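Local coordinates for microbial serine proteinases; subtilisin (PDB 2GKO), which hydrolyses peptide bonds as a calcium-binding, cold-adapted serine endopeptidase of the subtilase family, at residues A[12-16]-A[305-309]; A[19-23]-A[90-95]. One frame throughout, in Å; residues are numbered along the deposited sequence.

From the N terminus, the end of helix 8-14 and the turn after it supply residues 12-16 to contact 1, whose partner, 305-309, is the end of the chain, so this contact closes a loop of 288 residues that takes in nearly the whole subtilisin fold. Residues 19-23, on the way to strand 29-34, then meet 90-95, which leads from helix 71-80 into strand 97-102; contact 2 thus closes a smaller loop lying wholly within the larger one. Their centres are about 12 Å apart, and Tyr14 joins them: its OH lies 2.6 Å from Val92 O, a probable hydrogen bond, while its ring packs on Leu19. N-terminal helix, C-terminal tail and two strand-entry loops are thereby tied together.

Contact 1. Residues A[12-16]-A[305-309]; sequences AIYNN and FAKVQ
Val308 N donates to Ile13 O across 2.9 Å, and an N-H...O angle of 175° with a C=O...N angle of 169° makes the bond nearly straight at both ends. A second polar link runs through water: water 1 donates to Ala12 O at 2.7 Å and accepts from Lys307 NZ at 2.8 Å. The extended lysine chain carries its ammonium group past Ala12 O to reach this water. Both carbonyls belong to the last turn of helix 8-14, which ends in a Schellman motif: Asn15, at positive phi, is the C-prime residue, and Asn15 N makes a weak bond of 3.1 Å to Ala12 O, which therefore takes both this bond and the water. The C-terminal tail of this subtilisin-like domain thus meets the helix at its C-terminal end. Apolar contacts flank the polar ones. Val308 CG2 stands over the centre of the Tyr14 ring, 3.8 Å from the centroid and 5° off the normal, a CH-pi contact. The Phe305 ring comes obliquely against the helix, where CE2 meets Ile13 CG1 at 3.8 Å and CZ meets Ala12 CB at 4.2 Å. Leu258 of helix 248-265 packs against both Ile13 and Val308.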
loop_
_atom_site.group_PDB
_atom_site.type_symbol
_atom_site.label_atom_id
_atom_site.label_comp_id
_atom_site.label_asym_id
_atom_site.label_seq_id
_atom_site.Cartn_x
_atom_site.Cartn_y
_atom_site.Cartn_z
ATOM N N ALA A 12 12.101 -2.919 -9.404
ATOM C CA ALA A 12 11.277 -4.055 -9.816
ATOM C C ALA A 12 9.911 -3.664 -10.337
ATOM O O ALA A 12 9.484 -4.107 -11.397
ATOM C CB ALA A 12 11.149 -5.052 -8.694
ATOM N N ILE A 13 9.196 -2.811 -9.613
ATOM C CA ILE A 13 7.886 -2.421 -10.070
ATOM C C ILE A 13 7.959 -1.491 -11.316
ATOM O O ILE A 13 7.032 -1.485 -12.110
ATOM C CB ILE A 13 7.005 -1.845 -8.894
ATOM C CG1 ILE A 13 5.530 -1.872 -9.252
ATOM C CG2 ILE A 13 7.419 -0.451 -8.478
ATOM C CD1 ILE A 13 4.610 -1.738 -8.014
ATOM N N TYR A 14 9.054 -0.753 -11.471
ATOM C CA TYR A 14 9.280 0.091 -12.654
ATOM C C TYR A 14 9.812 -0.749 -13.813
ATOM O O TYR A 14 9.768 -0.304 -14.973
ATOM C CB TYR A 14 10.267 1.238 -12.355
ATOM C CG TYR A 14 9.527 2.503 -12.025
ATOM C CD1 TYR A 14 9.372 3.510 -12.965
ATOM C CD2 TYR A 14 8.896 2.649 -10.795
ATOM C CE1 TYR A 14 8.633 4.662 -12.671
ATOM C CE2 TYR A 14 8.158 3.782 -10.498
ATOM C CZ TYR A 14 8.033 4.791 -11.434
ATOM O OH TYR A 14 7.300 5.905 -11.135
ATOM N N ASN A 15 10.294 -1.947 -13.494
ATOM C CA ASN A 15 10.874 -2.872 -14.489
ATOM C C ASN A 15 12.033 -2.213 -15.235
ATOM O O ASN A 15 12.065 -2.174 -16.461
ATOM C CB ASN A 15 9.780 -3.377 -15.426
ATOM C CG ASN A 15 10.141 -4.704 -16.128
ATOM O OD1 ASN A 15 9.317 -5.242 -16.852
ATOM N ND2 ASN A 15 11.355 -5.210 -15.914
ATOM N N ASN A 16 12.993 -1.707 -14.476
ATOM C CA ASN A 16 14.189 -1.089 -15.030
ATOM C C ASN A 16 15.342 -1.207 -14.049
ATOM O O ASN A 16 15.325 -0.593 -12.980
ATOM C CB ASN A 16 13.902 0.380 -15.363
ATOM C CG ASN A 16 15.072 1.082 -16.016
ATOM O OD1 ASN A 16 16.194 0.590 -16.023
ATOM N ND2 ASN A 16 14.806 2.263 -16.566
ATOM N N PHE A 305 1.937 -9.669 -10.470
ATOM C CA PHE A 305 2.730 -8.523 -10.052
ATOM C C PHE A 305 2.474 -7.370 -11.039
ATOM O O PHE A 305 3.063 -7.334 -12.134
ATOM C CB PHE A 305 4.210 -8.948 -10.056
ATOM C CG PHE A 305 5.208 -7.867 -9.661
ATOM C CD1 PHE A 305 6.570 -8.106 -9.768
ATOM C CD2 PHE A 305 4.803 -6.637 -9.165
ATOM C CE1 PHE A 305 7.500 -7.156 -9.417
ATOM C CE2 PHE A 305 5.744 -5.684 -8.813
ATOM C CZ PHE A 305 7.066 -5.930 -8.922
ATOM N N ALA A 306 1.573 -6.454 -10.666
ATOM C CA ALA A 306 1.321 -5.268 -11.490
ATOM C C ALA A 306 2.548 -4.370 -11.483
ATOM O O ALA A 306 3.108 -4.056 -10.432
ATOM C CB ALA A 306 0.105 -4.526 -11.021
ATOM N N LYS A 307 2.970 -3.956 -12.683
ATOM C CA LYS A 307 4.121 -3.114 -12.890
ATOM C C LYS A 307 3.769 -1.859 -13.710
ATOM O O LYS A 307 2.674 -1.728 -14.247
ATOM C CB LYS A 307 5.194 -3.908 -13.642
ATOM C CG LYS A 307 5.766 -5.108 -12.892
ATOM C CD LYS A 307 6.918 -5.723 -13.658
ATOM C CE LYS A 307 7.200 -7.167 -13.262
ATOM N NZ LYS A 307 8.359 -7.724 -14.054
ATOM N N VAL A 308 4.742 -0.967 -13.787
ATOM C CA VAL A 308 4.672 0.223 -14.625
ATOM C C VAL A 308 4.704 -0.164 -16.105
ATOM O O VAL A 308 3.999 0.431 -16.913
ATOM C CB VAL A 308 5.858 1.141 -14.304
ATOM C CG1 VAL A 308 5.982 2.305 -15.306
ATOM C CG2 VAL A 308 5.724 1.688 -12.881
ATOM N N GLN A 309 5.535 -1.137 -16.444
ATOM C CA GLN A 309 5.791 -1.491 -17.855
ATOM C C GLN A 309 6.153 -2.972 -17.974
ATOM O O GLN A 309 6.654 -3.576 -17.017
ATOM C CB GLN A 309 6.892 -0.575 -18.458
ATOM C CG GLN A 309 8.341 -1.108 -18.345
ATOM C CD GLN A 309 9.451 -0.069 -18.626
ATOM O OE1 GLN A 309 10.627 -0.292 -18.263
ATOM N NE2 GLN A 309 9.102 1.024 -19.290
HETATM O O HOH W 1 10.307 -6.222 -12.814
#

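Contact 2. Residues A[19-23]-A[90-95]; sequences LTSTS and YGVAPE
The shortest link between the two loops is the hydrogen bond from Thr22 OG1 to Gly91 O, 2.6 Å long, with a C=O...O angle of 165° that places the hydroxyl almost straight ahead of the carbonyl. The same oxygen is 3.3 Å from Pro94 CG and 3.4 Å from Tyr90 CD2, so proline and tyrosine both pack against it. Thr22 chi1 of 53° points OG1 at the Gly91 carbonyl and leaves Thr22 CG2 4.0 Å from Tyr90 CB. One residue earlier, Ser21 CB lies over one face of the Tyr90 ring, 3.8 Å from the centroid and 21° off the normal; this CH-pi contact is displaced toward the rim, nearest CZ at 3.5 Å. Replacing Tyr90 with an alanine would probably leave Ser21 CB without its aromatic face and open a gap beside the Thr22 hydroxyl. Pro94 CG also rests 3.5 Å from Ser23 N, an amide that hydrogen-bonds to Tyr14 OH. Further out, Glu95 OE2 accepts from Gly24 N, and Ser23 O is hydrogen-bonded to Lys261 NZ of helix 248-265. The arrangement is loop-to-loop packing in the subtilisin fold, at the approaches to strands 29-34 and 97-102, adjacent parallel strands of the central, largely parallel sheet.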
loop_
_atom_site.group_PDB
_atom_site.type_symbol
_atom_site.label_atom_id
_atom_site.label_comp_id
_atom_site.label_asym_id
_atom_site.label_seq_id
_atom_site.Cartn_x
_atom_site.Cartn_y
_atom_site.Cartn_z
ATOM N N LEU A 19 17.152 2.270 -13.268
ATOM C CA LEU A 19 16.312 3.406 -12.893
ATOM C C LEU A 19 17.024 4.294 -11.884
ATOM O O LEU A 19 17.523 3.803 -10.897
ATOM C CB LEU A 19 15.004 2.879 -12.269
ATOM C CG LEU A 19 13.857 3.872 -12.157
ATOM C CD1 LEU A 19 13.084 4.038 -13.427
ATOM C CD2 LEU A 19 12.913 3.426 -11.028
ATOM N N THR A 20 17.076 5.604 -12.141
ATOM C CA THR A 20 17.686 6.555 -11.209
ATOM C C THR A 20 16.677 7.479 -10.536
ATOM O O THR A 20 17.021 8.138 -9.566
ATOM C CB THR A 20 18.725 7.421 -11.942
ATOM O OG1 THR A 20 18.139 7.949 -13.138
ATOM C CG2 THR A 20 19.864 6.556 -12.433
ATOM N N SER A 21 15.467 7.546 -11.079
ATOM C CA SER A 21 14.397 8.347 -10.480
ATOM C C SER A 21 13.043 7.876 -10.981
ATOM O O SER A 21 12.936 7.147 -11.972
ATOM C CB SER A 21 14.586 9.844 -10.782
ATOM O OG SER A 21 14.357 10.122 -12.152
ATOM N N THR A 22 11.992 8.301 -10.280
ATOM C CA THR A 22 10.641 7.917 -10.628
ATOM C C THR A 22 9.837 9.149 -11.019
ATOM O O THR A 22 10.340 10.281 -10.989
ATOM C CB THR A 22 9.960 7.192 -9.437
ATOM O OG1 THR A 22 10.077 8.010 -8.266
ATOM C CG2 THR A 22 10.710 5.888 -9.094
ATOM N N SER A 23 8.579 8.909 -11.376
ATOM C CA SER A 23 7.686 9.958 -11.828
ATOM C C SER A 23 6.228 9.578 -11.654
ATOM O O SER A 23 5.878 8.397 -11.502
ATOM C CB SER A 23 7.945 10.262 -13.318
ATOM O OG SER A 23 7.555 9.167 -14.133
ATOM N N TYR A 90 13.443 7.606 -3.757
ATOM C CA TYR A 90 12.284 7.758 -4.607
ATOM C C TYR A 90 11.309 6.624 -4.321
ATOM O O TYR A 90 11.712 5.465 -4.162
ATOM C CB TYR A 90 12.681 7.690 -6.082
ATOM C CG TYR A 90 13.351 8.936 -6.597
ATOM C CD1 TYR A 90 14.737 9.058 -6.559
ATOM C CD2 TYR A 90 12.609 9.972 -7.123
ATOM C CE1 TYR A 90 15.363 10.222 -7.051
ATOM C CE2 TYR A 90 13.222 11.130 -7.606
ATOM C CZ TYR A 90 14.584 11.241 -7.567
ATOM O OH TYR A 90 15.145 12.409 -8.070
ATOM N N GLY A 91 10.031 6.975 -4.253
ATOM C CA GLY A 91 8.956 6.013 -4.240
ATOM C C GLY A 91 8.287 5.933 -5.591
ATOM O O GLY A 91 8.701 6.550 -6.585
ATOM N N VAL A 92 7.220 5.169 -5.634
ATOM C CA VAL A 92 6.618 4.781 -6.894
ATOM C C VAL A 92 5.951 5.974 -7.604
ATOM O O VAL A 92 6.043 6.110 -8.836
ATOM C CB VAL A 92 5.591 3.610 -6.712
ATOM C CG1 VAL A 92 4.904 3.298 -8.011
ATOM C CG2 VAL A 92 6.270 2.359 -6.173
ATOM N N ALA A 93 5.276 6.832 -6.835
ATOM C CA ALA A 93 4.489 7.957 -7.390
ATOM C C ALA A 93 4.935 9.251 -6.705
ATOM O O ALA A 93 4.216 9.793 -5.851
ATOM C CB ALA A 93 3.018 7.727 -7.168
ATOM N N PRO A 94 6.098 9.778 -7.071
ATOM C CA PRO A 94 6.687 10.917 -6.353
ATOM C C PRO A 94 5.958 12.250 -6.532
ATOM O O PRO A 94 6.336 13.212 -5.866
ATOM C CB PRO A 94 8.090 10.998 -6.950
ATOM C CG PRO A 94 7.886 10.525 -8.362
ATOM C CD PRO A 94 6.968 9.329 -8.179
ATOM N N GLU A 95 4.993 12.310 -7.433
ATOM C CA GLU A 95 4.171 13.515 -7.605
ATOM C C GLU A 95 2.814 13.425 -6.911
ATOM O O GLU A 95 2.048 14.375 -6.937
ATOM C CB GLU A 95 3.921 13.772 -9.065
ATOM C CG GLU A 95 5.214 14.030 -9.832
ATOM C CD GLU A 95 4.978 14.127 -11.322
ATOM O OE1 GLU A 95 4.093 14.881 -11.741
ATOM O OE2 GLU A 95 5.692 13.438 -12.080
#